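Local atomic coordinates of oligopeptide ABC transporter OppAIV (Borrelia burgdorferi B31, PDB entry 4GL8), a protein that probably binds oligopeptides outside the cytoplasmic membrane and delivers them to an ABC transporter for uptake into the cell. Residues M60-L65 against K227-K232; S115-L120 against S150-K155; K316-S321 against V493-T498; Y451-S456 against E482-E487. All blocks are in the same frame, centred on the assembly; numbering follows the deposited sequence. Where two conformers were deposited one is given.

Contact 1 of 4, residues M60-L65 against K227-K232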
loop_
_atom_site.group_PDB
_atom_site.type_symbol
_atom_site.label_atom_id
_atom_site.label_comp_id
_atom_site.label_asym_id
_atom_site.label_seq_id
_atom_site.Cartn_x
_atom_site.Cartn_y
_atom_site.Cartn_z
ATOM N N MET A 60 -0.224 16.406 0.203
ATOM C CA MET A 60 -1.088 17.415 0.748
ATOM C C MET A 60 -1.149 17.434 2.249
ATOM O O MET A 60 -1.374 18.480 2.792
ATOM C CB MET A 60 -2.491 17.260 0.205
ATOM C CG MET A 60 -2.524 17.313 -1.299
ATOM S SD MET A 60 -4.171 17.515 -1.960
ATOM C CE MET A 60 -4.804 15.868 -1.785
ATOM N N PHE A 61 -0.976 16.286 2.898
ATOM C CA PHE A 61 -1.123 16.159 4.346
ATOM C C PHE A 61 0.175 15.673 4.970
ATOM O O PHE A 61 0.681 14.597 4.650
ATOM C CB PHE A 61 -2.303 15.233 4.701
ATOM C CG PHE A 61 -3.632 15.778 4.262
ATOM C CD1 PHE A 61 -4.096 15.555 2.971
ATOM C CD2 PHE A 61 -4.370 16.582 5.100
ATOM C CE1 PHE A 61 -5.293 16.120 2.548
ATOM C CE2 PHE A 61 -5.564 17.135 4.686
ATOM C CZ PHE A 61 -6.026 16.915 3.400
ATOM N N LEU A 62 0.687 16.507 5.867
ATOM C CA LEU A 62 1.859 16.224 6.671
ATOM C C LEU A 62 1.488 15.330 7.853
ATOM O O LEU A 62 0.555 15.628 8.588
ATOM C CB LEU A 62 2.406 17.543 7.177
ATOM C CG LEU A 62 3.847 17.601 7.630
ATOM C CD1 LEU A 62 4.779 17.158 6.494
ATOM C CD2 LEU A 62 4.131 19.041 8.077
ATOM N N GLY A 63 2.173 14.206 7.982
ATOM C CA GLY A 63 2.040 13.347 9.129
ATOM C C GLY A 63 2.782 13.874 10.347
ATOM O O GLY A 63 3.506 14.859 10.269
ATOM N N ILE A 64 2.609 13.199 11.485
ATOM C CA ILE A 64 3.340 13.578 12.688
ATOM C C ILE A 64 4.831 13.441 12.334
ATOM O O ILE A 64 5.663 14.288 12.698
ATOM C CB ILE A 64 2.911 12.741 13.919
ATOM C CG1 ILE A 64 1.452 13.064 14.297
ATOM C CG2 ILE A 64 3.796 13.059 15.108
ATOM C CD1 ILE A 64 0.794 12.041 15.210
ATOM N N LEU A 65 5.142 12.380 11.612
ATOM C CA LEU A 65 6.393 12.238 10.959
ATOM C C LEU A 65 6.040 12.259 9.484
ATOM O O LEU A 65 4.907 11.979 9.116
ATOM C CB LEU A 65 7.074 10.934 11.312
ATOM C CG LEU A 65 7.399 10.637 12.765
ATOM C CD1 LEU A 65 8.553 9.662 12.814
ATOM C CD2 LEU A 65 7.757 11.875 13.549
ATOM N N LYS A 227 0.873 28.261 3.309
ATOM C CA LYS A 227 0.919 28.155 4.765
ATOM C C LYS A 227 1.688 26.909 5.244
ATOM O O LYS A 227 1.805 26.670 6.434
ATOM C CB LYS A 227 -0.510 28.188 5.343
ATOM C CG LYS A 227 -1.397 29.309 4.772
ATOM C CD LYS A 227 -2.198 30.065 5.832
ATOM C CE LYS A 227 -1.300 31.041 6.604
ATOM N NZ LYS A 227 -1.960 31.787 7.723
ATOM N N TYR A 228 2.177 26.108 4.304
ATOM C CA TYR A 228 3.010 24.962 4.635
ATOM C C TYR A 228 4.204 25.487 5.430
ATOM O O TYR A 228 4.773 26.507 5.073
ATOM C CB TYR A 228 3.427 24.250 3.347
ATOM C CG TYR A 228 4.450 23.157 3.512
ATOM C CD1 TYR A 228 4.249 22.122 4.412
ATOM C CD2 TYR A 228 5.615 23.144 2.742
ATOM C CE1 TYR A 228 5.169 21.097 4.553
ATOM C CE2 TYR A 228 6.542 22.136 2.872
ATOM C CZ TYR A 228 6.315 21.114 3.792
ATOM O OH TYR A 228 7.230 20.121 3.958
ATOM N N TYR A 229 4.586 24.806 6.509
ATOM C CA TYR A 229 5.611 25.368 7.412
ATOM C C TYR A 229 6.921 25.633 6.677
ATOM O O TYR A 229 7.669 26.527 7.038
ATOM C CB TYR A 229 5.853 24.476 8.652
ATOM C CG TYR A 229 6.764 23.300 8.408
ATOM C CD1 TYR A 229 8.125 23.378 8.678
ATOM C CD2 TYR A 229 6.256 22.120 7.880
ATOM C CE1 TYR A 229 8.945 22.297 8.439
ATOM C CE2 TYR A 229 7.063 21.051 7.626
ATOM C CZ TYR A 229 8.400 21.143 7.902
ATOM O OH TYR A 229 9.168 20.041 7.649
ATOM N N ASN A 230 7.184 24.831 5.650
ATOM C CA ASN A 230 8.397 24.954 4.838
ATOM C C ASN A 230 8.112 25.312 3.385
ATOM O O ASN A 230 8.807 24.848 2.491
ATOM C CB ASN A 230 9.202 23.651 4.903
ATOM C CG ASN A 230 10.672 23.870 4.633
ATOM O OD1 ASN A 230 11.234 24.900 5.024
ATOM N ND2 ASN A 230 11.300 22.931 3.943
ATOM N N SER A 231 7.103 26.147 3.150
ATOM C CA SER A 231 6.764 26.610 1.792
ATOM C C SER A 231 7.944 27.305 1.058
ATOM O O SER A 231 8.022 27.293 -0.166
ATOM C CB SER A 231 5.553 27.545 1.846
ATOM O OG SER A 231 5.789 28.646 2.696
ATOM N N LYS A 232 8.814 27.931 1.844
ATOM C CA LYS A 232 10.168 28.366 1.475
ATOM C C LYS A 232 10.884 27.502 0.440
ATOM O O LYS A 232 11.576 28.020 -0.420
ATOM C CB LYS A 232 11.011 28.285 2.753
ATOM C CG LYS A 232 12.217 29.176 2.861
ATOM C CD LYS A 232 13.229 28.608 3.867
ATOM C CE LYS A 232 12.613 28.170 5.186
ATOM N NZ LYS A 232 11.942 29.290 5.917
#
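L62 reaches across to the tyrosine pair Y228 and Y229 with a single methyl group. Its CB leaves the backbone pointing at the other loop, and CG, anti to the backbone N (chi1 -159°), carries the branch onward. At the tip CD2 does the touching. It lies 3.6 Å from Y229 CE2 and 3.7 Å from Y229 CD2, a slanting approach to the CD2-CE2 bond of that ring, while Y228 meets the same methyl with its rim, CE1 of Y228 standing 4.2 Å from CD2 of L62 near the ring plane. The L62 and Y229 side chains cross at about a right angle. Leucine suits the place because it carries an apolar methyl, CD2, far enough from the backbone to reach both rings. The tyrosines are adjacent in a type I turn from Y228 to S231, closed by S231 N to Y228 O at 3.0 Å; CB of N230 lies above one face of Y229, offset toward the rim, and R96 makes a cation-pi contact with that ring. The turn belongs to the connection between strands 219-224 and 238-242. Across the contact, residues 60-65 lead from helix 51-57 into strand 65-67, and L62 rests on L78 of strand 74-84.

Contact 2 of 4, residues S115-L120 against S150-K155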
loop_
_atom_site.group_PDB
_atom_site.type_symbol
_atom_site.label_atom_id
_atom_site.label_comp_id
_atom_site.label_asym_id
_atom_site.label_seq_id
_atom_site.Cartn_x
_atom_site.Cartn_y
_atom_site.Cartn_z
ATOM N N SER A 115 -8.862 14.149 15.465
ATOM C CA SER A 115 -8.679 13.403 14.241
ATOM C C SER A 115 -8.604 11.886 14.484
ATOM O O SER A 115 -9.311 11.079 13.820
ATOM C CB SER A 115 -7.421 13.884 13.529
ATOM O OG SER A 115 -7.192 13.088 12.394
ATOM N N TYR A 116 -7.786 11.479 15.450
ATOM C CA TYR A 116 -7.725 10.057 15.814
ATOM C C TYR A 116 -9.036 9.535 16.310
ATOM O O TYR A 116 -9.395 8.399 15.977
ATOM C CB TYR A 116 -6.614 9.736 16.802
ATOM C CG TYR A 116 -5.268 9.738 16.126
ATOM C CD1 TYR A 116 -4.922 8.741 15.217
ATOM C CD2 TYR A 116 -4.345 10.727 16.380
ATOM C CE1 TYR A 116 -3.674 8.745 14.585
ATOM C CE2 TYR A 116 -3.107 10.730 15.757
ATOM C CZ TYR A 116 -2.776 9.741 14.871
ATOM O OH TYR A 116 -1.533 9.758 14.266
ATOM N N LEU A 117 -9.787 10.366 17.027
ATOM C CA LEU A 117 -11.126 9.939 17.451
ATOM C C LEU A 117 -12.074 9.609 16.285
ATOM O O LEU A 117 -12.844 8.655 16.371
ATOM C CB LEU A 117 -11.783 10.961 18.380
ATOM C CG LEU A 117 -11.120 11.269 19.728
ATOM C CD1 LEU A 117 -11.982 12.296 20.431
ATOM C CD2 LEU A 117 -10.941 10.063 20.614
ATOM N N ARG A 118 -12.034 10.387 15.206
ATOM C CA ARG A 118 -12.831 10.067 14.003
ATOM C C ARG A 118 -12.491 8.686 13.415
ATOM O O ARG A 118 -13.410 7.934 13.087
ATOM C CB ARG A 118 -12.666 11.150 12.921
ATOM C CG ARG A 118 -13.261 10.802 11.547
ATOM C CD ARG A 118 -13.104 11.978 10.586
ATOM N NE ARG A 118 -13.832 11.815 9.334
ATOM C CZ ARG A 118 -13.296 11.506 8.145
ATOM N NH1 ARG A 118 -11.979 11.279 7.995
ATOM N NH2 ARG A 118 -14.096 11.415 7.073
ATOM N N ILE A 119 -11.213 8.331 13.245
ATOM C CA ILE A 119 -10.923 7.043 12.607
ATOM C C ILE A 119 -11.282 5.876 13.526
ATOM O O ILE A 119 -11.532 4.779 13.056
ATOM C CB ILE A 119 -9.481 6.913 12.076
ATOM C CG1 ILE A 119 -9.368 5.693 11.175
ATOM C CG2 ILE A 119 -8.469 6.832 13.222
ATOM C CD1 ILE A 119 -8.061 5.640 10.422
ATOM N N LEU A 120 -11.354 6.136 14.832
ATOM C CA LEU A 120 -11.760 5.124 15.806
ATOM C C LEU A 120 -13.257 5.109 16.045
ATOM O O LEU A 120 -13.729 4.392 16.934
ATOM C CB LEU A 120 -11.022 5.336 17.125
ATOM C CG LEU A 120 -9.525 5.025 17.028
ATOM C CD1 LEU A 120 -8.741 5.670 18.166
ATOM C CD2 LEU A 120 -9.303 3.524 17.026
ATOM N N SER A 150 -11.172 9.369 27.523
ATOM C CA SER A 150 -10.055 9.807 28.372
ATOM C C SER A 150 -8.994 8.695 28.645
ATOM O O SER A 150 -7.839 9.014 28.927
ATOM C CB SER A 150 -10.583 10.376 29.702
ATOM O OG SER A 150 -10.848 9.321 30.616
ATOM N N GLU A 151 -9.413 7.428 28.555
ATOM C CA GLU A 151 -8.542 6.254 28.739
ATOM C C GLU A 151 -7.809 5.807 27.473
ATOM O O GLU A 151 -7.035 4.847 27.512
ATOM C CB GLU A 151 -9.364 5.064 29.224
ATOM N N LEU A 152 -8.080 6.465 26.348
ATOM C CA LEU A 152 -7.435 6.142 25.080
ATOM C C LEU A 152 -6.010 6.649 25.130
ATOM O O LEU A 152 -5.761 7.745 25.624
ATOM C CB LEU A 152 -8.189 6.810 23.912
ATOM C CG LEU A 152 -7.588 6.697 22.515
ATOM C CD1 LEU A 152 -7.630 5.274 21.962
ATOM C CD2 LEU A 152 -8.333 7.623 21.576
ATOM N N GLY A 153 -5.077 5.873 24.594
ATOM C CA GLY A 153 -3.675 6.242 24.615
ATOM C C GLY A 153 -3.225 7.323 23.656
ATOM O O GLY A 153 -2.183 7.199 23.016
ATOM N N ILE A 154 -3.993 8.399 23.565
ATOM C CA ILE A 154 -3.656 9.553 22.717
ATOM C C ILE A 154 -4.064 10.745 23.557
ATOM O O ILE A 154 -5.233 10.846 23.945
ATOM C CB ILE A 154 -4.438 9.546 21.379
ATOM C CG1 ILE A 154 -4.179 8.256 20.599
ATOM C CG2 ILE A 154 -4.051 10.719 20.480
ATOM C CD1 ILE A 154 -4.963 8.144 19.298
ATOM N N LYS A 155 -3.115 11.605 23.912
ATOM C CA LYS A 155 -3.439 12.723 24.777
ATOM C C LYS A 155 -2.785 14.001 24.304
ATOM O O LYS A 155 -1.673 13.980 23.803
ATOM C CB LYS A 155 -2.993 12.433 26.207
ATOM C CG LYS A 155 -3.776 11.344 26.909
ATOM C CD LYS A 155 -3.116 11.078 28.247
ATOM C CE LYS A 155 -3.906 10.109 29.097
ATOM N NZ LYS A 155 -3.278 10.010 30.435
#
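The phenol ring of Y116 meets CD1 of I154 at a slant. The methyl carbon is 3.4 Å from CB of Y116 and 3.6 Å from its CG, so it presses on the root of the ring more than on its far end; the two side chains cross at about a right angle. This is helix-on-sheet packing: helix 109-119 lies against the start of strand 154-158, an outermost strand of a five-stranded antiparallel sheet, consistent with the additional domain that sets the larger peptide-binding proteins of this family apart from smaller relatives. Y116 is amphipathic, which fits its place, since the ring packs against aliphatic carbon while OH makes a weak hydrogen bond to F182 O. I154 has its CG1 anti to the carbonyl carbon (chi1 -58°), which sends the long branch to the helix, and its CG2 also comes near Y116 CD2. Between L152 and I154 the chain bends in an inverse gamma turn centred on G153, and both flanking side chains point at the helix. L152 packs on the end of that helix, against L117 of its last turn and L120 just beyond it. It slides past L117, CD2 to CD2 at 3.7 Å, and meets L120 tip to tip, with CD1 of L120 4.0 Å from each of the two methyls of L152, CD1 and CD2.

Contact 3 of 4, residues K316-S321 against V493-T498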
loop_
_atom_site.group_PDB
_atom_site.type_symbol
_atom_site.label_atom_id
_atom_site.label_comp_id
_atom_site.label_asym_id
_atom_site.label_seq_id
_atom_site.Cartn_x
_atom_site.Cartn_y
_atom_site.Cartn_z
ATOM N N LYS A 316 9.892 -17.694 -12.680
ATOM C CA LYS A 316 11.077 -17.150 -13.350
ATOM C C LYS A 316 10.738 -16.630 -14.751
ATOM O O LYS A 316 11.174 -15.544 -15.142
ATOM C CB LYS A 316 12.193 -18.190 -13.449
ATOM N N THR A 317 9.975 -17.404 -15.509
ATOM C CA THR A 317 9.581 -16.979 -16.855
ATOM C C THR A 317 8.715 -15.717 -16.779
ATOM O O THR A 317 8.835 -14.839 -17.625
ATOM C CB THR A 317 8.829 -18.110 -17.567
ATOM O OG1 THR A 317 9.754 -19.157 -17.845
ATOM C CG2 THR A 317 8.190 -17.654 -18.858
ATOM N N LEU A 318 7.883 -15.619 -15.737
ATOM C CA LEU A 318 7.045 -14.435 -15.553
ATOM C C LEU A 318 7.903 -13.188 -15.360
ATOM O O LEU A 318 7.654 -12.161 -15.994
ATOM C CB LEU A 318 6.075 -14.596 -14.388
ATOM C CG LEU A 318 5.251 -13.351 -13.991
ATOM C CD1 LEU A 318 4.362 -12.840 -15.135
ATOM C CD2 LEU A 318 4.387 -13.642 -12.778
ATOM N N THR A 319 8.912 -13.267 -14.500
ATOM C CA THR A 319 9.767 -12.102 -14.260
ATOM C C THR A 319 10.720 -11.822 -15.445
ATOM O O THR A 319 10.958 -10.664 -15.753
ATOM C CB THR A 319 10.540 -12.158 -12.918
ATOM O OG1 THR A 319 11.295 -13.356 -12.843
ATOM C CG2 THR A 319 9.597 -12.133 -11.759
ATOM N N GLU A 320 11.225 -12.846 -16.132
ATOM C CA GLU A 320 12.230 -12.605 -17.189
ATOM C C GLU A 320 11.693 -12.387 -18.612
ATOM O O GLU A 320 12.366 -11.762 -19.431
ATOM C CB GLU A 320 13.265 -13.719 -17.198
ATOM C CG GLU A 320 13.946 -13.883 -15.848
ATOM C CD GLU A 320 15.025 -14.944 -15.849
ATOM O OE1 GLU A 320 14.978 -15.870 -16.703
ATOM O OE2 GLU A 320 15.915 -14.834 -14.976
ATOM N N SER A 321 10.499 -12.893 -18.907
ATOM C CA SER A 321 9.932 -12.802 -20.259
ATOM C C SER A 321 8.677 -11.941 -20.339
ATOM O O SER A 321 8.376 -11.406 -21.391
ATOM C CB SER A 321 9.626 -14.202 -20.799
ATOM N N VAL A 493 -1.505 -17.438 -4.154
ATOM C CA VAL A 493 -0.437 -17.768 -5.073
ATOM C C VAL A 493 0.535 -16.599 -5.047
ATOM O O VAL A 493 0.293 -15.570 -5.643
ATOM C CB VAL A 493 -1.003 -18.003 -6.472
ATOM C CG1 VAL A 493 0.101 -18.331 -7.454
ATOM C CG2 VAL A 493 -2.037 -19.116 -6.410
ATOM N N PHE A 494 1.607 -16.742 -4.283
ATOM C CA PHE A 494 2.619 -15.707 -4.167
ATOM C C PHE A 494 3.552 -15.795 -5.369
ATOM O O PHE A 494 4.055 -16.879 -5.707
ATOM C CB PHE A 494 3.402 -15.877 -2.863
ATOM C CG PHE A 494 2.550 -15.747 -1.636
ATOM C CD1 PHE A 494 2.195 -14.508 -1.163
ATOM C CD2 PHE A 494 2.091 -16.869 -0.967
ATOM C CE1 PHE A 494 1.399 -14.390 -0.027
ATOM C CE2 PHE A 494 1.313 -16.765 0.171
ATOM C CZ PHE A 494 0.944 -15.526 0.634
ATOM N N LEU A 495 3.806 -14.650 -5.982
ATOM C CA LEU A 495 4.469 -14.604 -7.271
ATOM C C LEU A 495 5.839 -13.934 -7.296
ATOM O O LEU A 495 6.802 -14.504 -7.795
ATOM C CB LEU A 495 3.556 -13.899 -8.282
ATOM C CG LEU A 495 2.280 -14.667 -8.653
ATOM C CD1 LEU A 495 1.343 -13.793 -9.454
ATOM C CD2 LEU A 495 2.611 -15.902 -9.443
ATOM N N ASN A 496 5.933 -12.701 -6.826
ATOM C CA ASN A 496 7.232 -12.048 -6.827
ATOM C C ASN A 496 7.279 -10.863 -5.898
ATOM O O ASN A 496 6.256 -10.440 -5.345
ATOM C CB ASN A 496 7.640 -11.622 -8.237
ATOM C CG ASN A 496 6.603 -10.745 -8.894
ATOM O OD1 ASN A 496 6.383 -9.611 -8.480
ATOM N ND2 ASN A 496 5.950 -11.276 -9.928
ATOM N N ILE A 497 8.498 -10.387 -5.688
ATOM C CA ILE A 497 8.754 -9.151 -5.003
ATOM C C ILE A 497 8.956 -8.136 -6.101
ATOM O O ILE A 497 9.855 -8.276 -6.937
ATOM C CB ILE A 497 10.044 -9.204 -4.172
ATOM C CG1 ILE A 497 10.057 -10.431 -3.241
ATOM C CG2 ILE A 497 10.235 -7.865 -3.460
ATOM C CD1 ILE A 497 8.952 -10.477 -2.188
ATOM N N THR A 498 8.159 -7.085 -6.072
ATOM C CA THR A 498 8.005 -6.175 -7.222
ATOM C C THR A 498 9.200 -5.244 -7.427
ATOM O O THR A 498 9.841 -4.852 -6.468
ATOM C CB THR A 498 6.729 -5.326 -7.005
ATOM O OG1 THR A 498 5.578 -6.142 -7.264
ATOM C CG2 THR A 498 6.719 -4.078 -7.884
#
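L318 brings one methyl against the amide nitrogen of N496, its CD2 lying 4.0 Å from N496 ND2. With CG anti to the backbone N (chi1 173°), the leucine stretches toward the strand and crosses the asparagine side chain at about a right angle. The same CD2 comes within 4.4 Å of CD2 of L495, a looser apolar touch. One residue on, T319 slides past N496 in the opposite direction: its CG2 is 4.1 Å from N496 CB. Threonine fits here because its two branches do separate jobs. The methyl faces the strand, while OG1 turns back to its own helix and bonds to K316 O at 3.2 Å, tilted 33° out of the carbonyl plane; that oxygen also accepts from E320 N.

On the strand, L495 and N496 both stand opposite S289 in a classic beta bulge, which breaks the regular alternation and is consistent with both neighbours touching the helix, N496 more directly than L495. The short axes of 316-321 and 493-498 approach to 9.0 Å and cross at -34°. Helix 380-397 packs beside them, touching L318 through I385 and F388 and L495 through I389. The chemistry is therefore that of buried methyls laid against an amide and a leucine, held by van der Waals packing, with the threonine's polar group satisfied within its own helix.

Contact 4 of 4, residues Y451-S456 against E482-E487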
loop_
_atom_site.group_PDB
_atom_site.type_symbol
_atom_site.label_atom_id
_atom_site.label_comp_id
_atom_site.label_asym_id
_atom_site.label_seq_id
_atom_site.Cartn_x
_atom_site.Cartn_y
_atom_site.Cartn_z
ATOM N N TYR A 451 -9.943 -13.777 0.812
ATOM C CA TYR A 451 -11.169 -13.640 1.559
ATOM C C TYR A 451 -11.474 -14.939 2.268
ATOM O O TYR A 451 -11.462 -15.999 1.651
ATOM C CB TYR A 451 -12.303 -13.278 0.623
ATOM C CG TYR A 451 -13.511 -12.786 1.339
ATOM C CD1 TYR A 451 -13.576 -11.469 1.793
ATOM C CD2 TYR A 451 -14.578 -13.622 1.585
ATOM C CE1 TYR A 451 -14.690 -10.999 2.460
ATOM C CE2 TYR A 451 -15.704 -13.163 2.243
ATOM C CZ TYR A 451 -15.741 -11.844 2.679
ATOM O OH TYR A 451 -16.835 -11.382 3.344
ATOM N N GLY A 452 -11.658 -14.840 3.574
ATOM C CA GLY A 452 -12.113 -15.975 4.410
ATOM C C GLY A 452 -11.008 -16.875 4.942
ATOM O O GLY A 452 -11.292 -17.931 5.518
ATOM N N TYR A 453 -9.744 -16.488 4.749
ATOM C CA TYR A 453 -8.666 -17.289 5.292
ATOM C C TYR A 453 -8.641 -17.071 6.797
ATOM O O TYR A 453 -8.796 -15.942 7.284
ATOM C CB TYR A 453 -7.320 -16.947 4.664
ATOM C CG TYR A 453 -6.168 -17.723 5.283
ATOM C CD1 TYR A 453 -6.053 -19.093 5.128
ATOM C CD2 TYR A 453 -5.203 -17.075 6.025
ATOM C CE1 TYR A 453 -5.004 -19.792 5.707
ATOM C CE2 TYR A 453 -4.138 -17.763 6.591
ATOM C CZ TYR A 453 -4.045 -19.120 6.434
ATOM O OH TYR A 453 -2.988 -19.792 7.034
ATOM N N SER A 454 -8.469 -18.163 7.532
ATOM C CA SER A 454 -8.368 -18.103 8.978
ATOM C C SER A 454 -7.650 -19.320 9.515
ATOM O O SER A 454 -8.125 -20.436 9.443
ATOM C CB SER A 454 -9.753 -18.016 9.638
ATOM O OG SER A 454 -9.586 -17.969 11.048
ATOM N N ASN A 455 -6.478 -19.080 10.050
ATOM C CA ASN A 455 -5.712 -20.122 10.674
ATOM C C ASN A 455 -5.336 -19.595 12.051
ATOM O O ASN A 455 -4.566 -18.635 12.181
ATOM C CB ASN A 455 -4.485 -20.453 9.836
ATOM C CG ASN A 455 -3.644 -21.530 10.468
ATOM O OD1 ASN A 455 -3.235 -21.400 11.602
ATOM N ND2 ASN A 455 -3.399 -22.585 9.753
ATOM N N SER A 456 -5.929 -20.187 13.072
ATOM C CA SER A 456 -5.744 -19.680 14.423
ATOM C C SER A 456 -4.297 -19.863 14.921
ATOM O O SER A 456 -3.804 -19.028 15.660
ATOM C CB SER A 456 -6.774 -20.313 15.373
ATOM O OG SER A 456 -6.455 -21.659 15.574
ATOM N N GLU A 482 5.019 -17.229 8.612
ATOM C CA GLU A 482 5.131 -17.153 7.170
ATOM C C GLU A 482 5.174 -18.539 6.528
ATOM O O GLU A 482 4.599 -18.730 5.456
ATOM C CB GLU A 482 6.380 -16.368 6.738
ATOM C CG GLU A 482 6.343 -16.056 5.251
ATOM C CD GLU A 482 7.501 -15.224 4.741
ATOM O OE1 GLU A 482 7.386 -14.789 3.576
ATOM O OE2 GLU A 482 8.524 -15.050 5.467
ATOM N N ALA A 483 5.871 -19.490 7.152
ATOM C CA ALA A 483 5.956 -20.840 6.603
ATOM C C ALA A 483 4.586 -21.467 6.467
ATOM O O ALA A 483 4.376 -22.238 5.553
ATOM C CB ALA A 483 6.833 -21.739 7.457
ATOM N N ILE A 484 3.664 -21.151 7.374
ATOM C CA ILE A 484 2.309 -21.696 7.307
ATOM C C ILE A 484 1.593 -21.220 6.046
ATOM O O ILE A 484 0.982 -22.019 5.350
ATOM C CB ILE A 484 1.465 -21.325 8.555
ATOM C CG1 ILE A 484 1.987 -22.029 9.809
ATOM C CG2 ILE A 484 0.004 -21.671 8.360
ATOM C CD1 ILE A 484 1.381 -21.467 11.064
ATOM N N ILE A 485 1.637 -19.929 5.756
ATOM C CA ILE A 485 1.006 -19.431 4.517
ATOM C C ILE A 485 1.763 -19.781 3.222
ATOM O O ILE A 485 1.128 -20.108 2.235
ATOM C CB ILE A 485 0.662 -17.934 4.576
ATOM C CG1 ILE A 485 1.909 -17.071 4.700
ATOM C CG2 ILE A 485 -0.327 -17.707 5.724
ATOM C CD1 ILE A 485 1.608 -15.606 4.951
ATOM N N ILE A 486 3.095 -19.747 3.227
ATOM C CA ILE A 486 3.854 -20.066 1.993
ATOM C C ILE A 486 4.169 -21.538 1.691
ATOM O O ILE A 486 4.364 -21.845 0.524
ATOM C CB ILE A 486 5.143 -19.187 1.810
ATOM C CG1 ILE A 486 6.297 -19.620 2.706
ATOM C CG2 ILE A 486 4.838 -17.715 2.066
ATOM C CD1 ILE A 486 7.537 -18.762 2.504
ATOM N N GLU A 487 4.248 -22.423 2.697
ATOM C CA GLU A 487 4.509 -23.883 2.473
ATOM C C GLU A 487 3.368 -24.831 2.832
ATOM O O GLU A 487 3.448 -26.001 2.491
ATOM C CB GLU A 487 5.682 -24.439 3.300
ATOM C CG GLU A 487 6.857 -23.522 3.587
ATOM C CD GLU A 487 8.044 -24.266 4.269
ATOM O OE1 GLU A 487 8.899 -23.583 4.863
ATOM O OE2 GLU A 487 8.149 -25.521 4.215
#
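Van der Waals packing brings I484 and I485 of the helix against Y453. CG2 of I485 is 3.6 Å from Y453 OH and, in a properly apolar touch, 3.9 Å from Y453 CE2, approaching the ring at a slant; CG2 of I484 lies 3.8 Å from that same OH. Both isoleucines cross the tyrosine at about a right angle. Their beta-branching suits them to the task, because the CG2 methyl sits close to the helix backbone and offers a short, stiff surface. In I485 the torsion chi1 of 64° puts CG1 in the tight place between backbone N and carbonyl carbon, leaving CG2 to face the ring. ND2 of N455 also rests in van der Waals contact, 3.8 Å from I484 CG2.

The polar groups find their partners just beyond the two segments. Both Y453 OH and N455 ND2 bond to the D489 carboxylate oxygen OD2, which lies at the end of helix 471-489, so one acidic atom gathers two donors; each might well temper its negative charge. The amide of N455 is used at both ends, for its OD1 accepts from Y458 N. N455 is thus the N-cap of helix 456-466, and its ND2 bond to D489 links that helix start to the end of helix 471-489, consistent with two successive helices packed side by side.

How the contacts relate
From the N terminus, contact 1 opens first, joining the loop before strand 65-67 to the connection between strands 219-224 and 238-242, and so closes a long loop. Contact 2 is nested inside it, joining a helix to the edge strand of the five-stranded sheet; the two lie next to each other, I64 and Y116 being neighbours in the conformer given. Further along, contact 3 joins helix 315-323 to strand 492-504, with contact 4, between the loop before helix 456-466 and helix 471-489, nested within it. These touch through F494, against the I485 carbonyl and I486. The pairs follow in series: contacts 1 and 3, on opposite sides of the chain's centre, have centres about 38 Å apart.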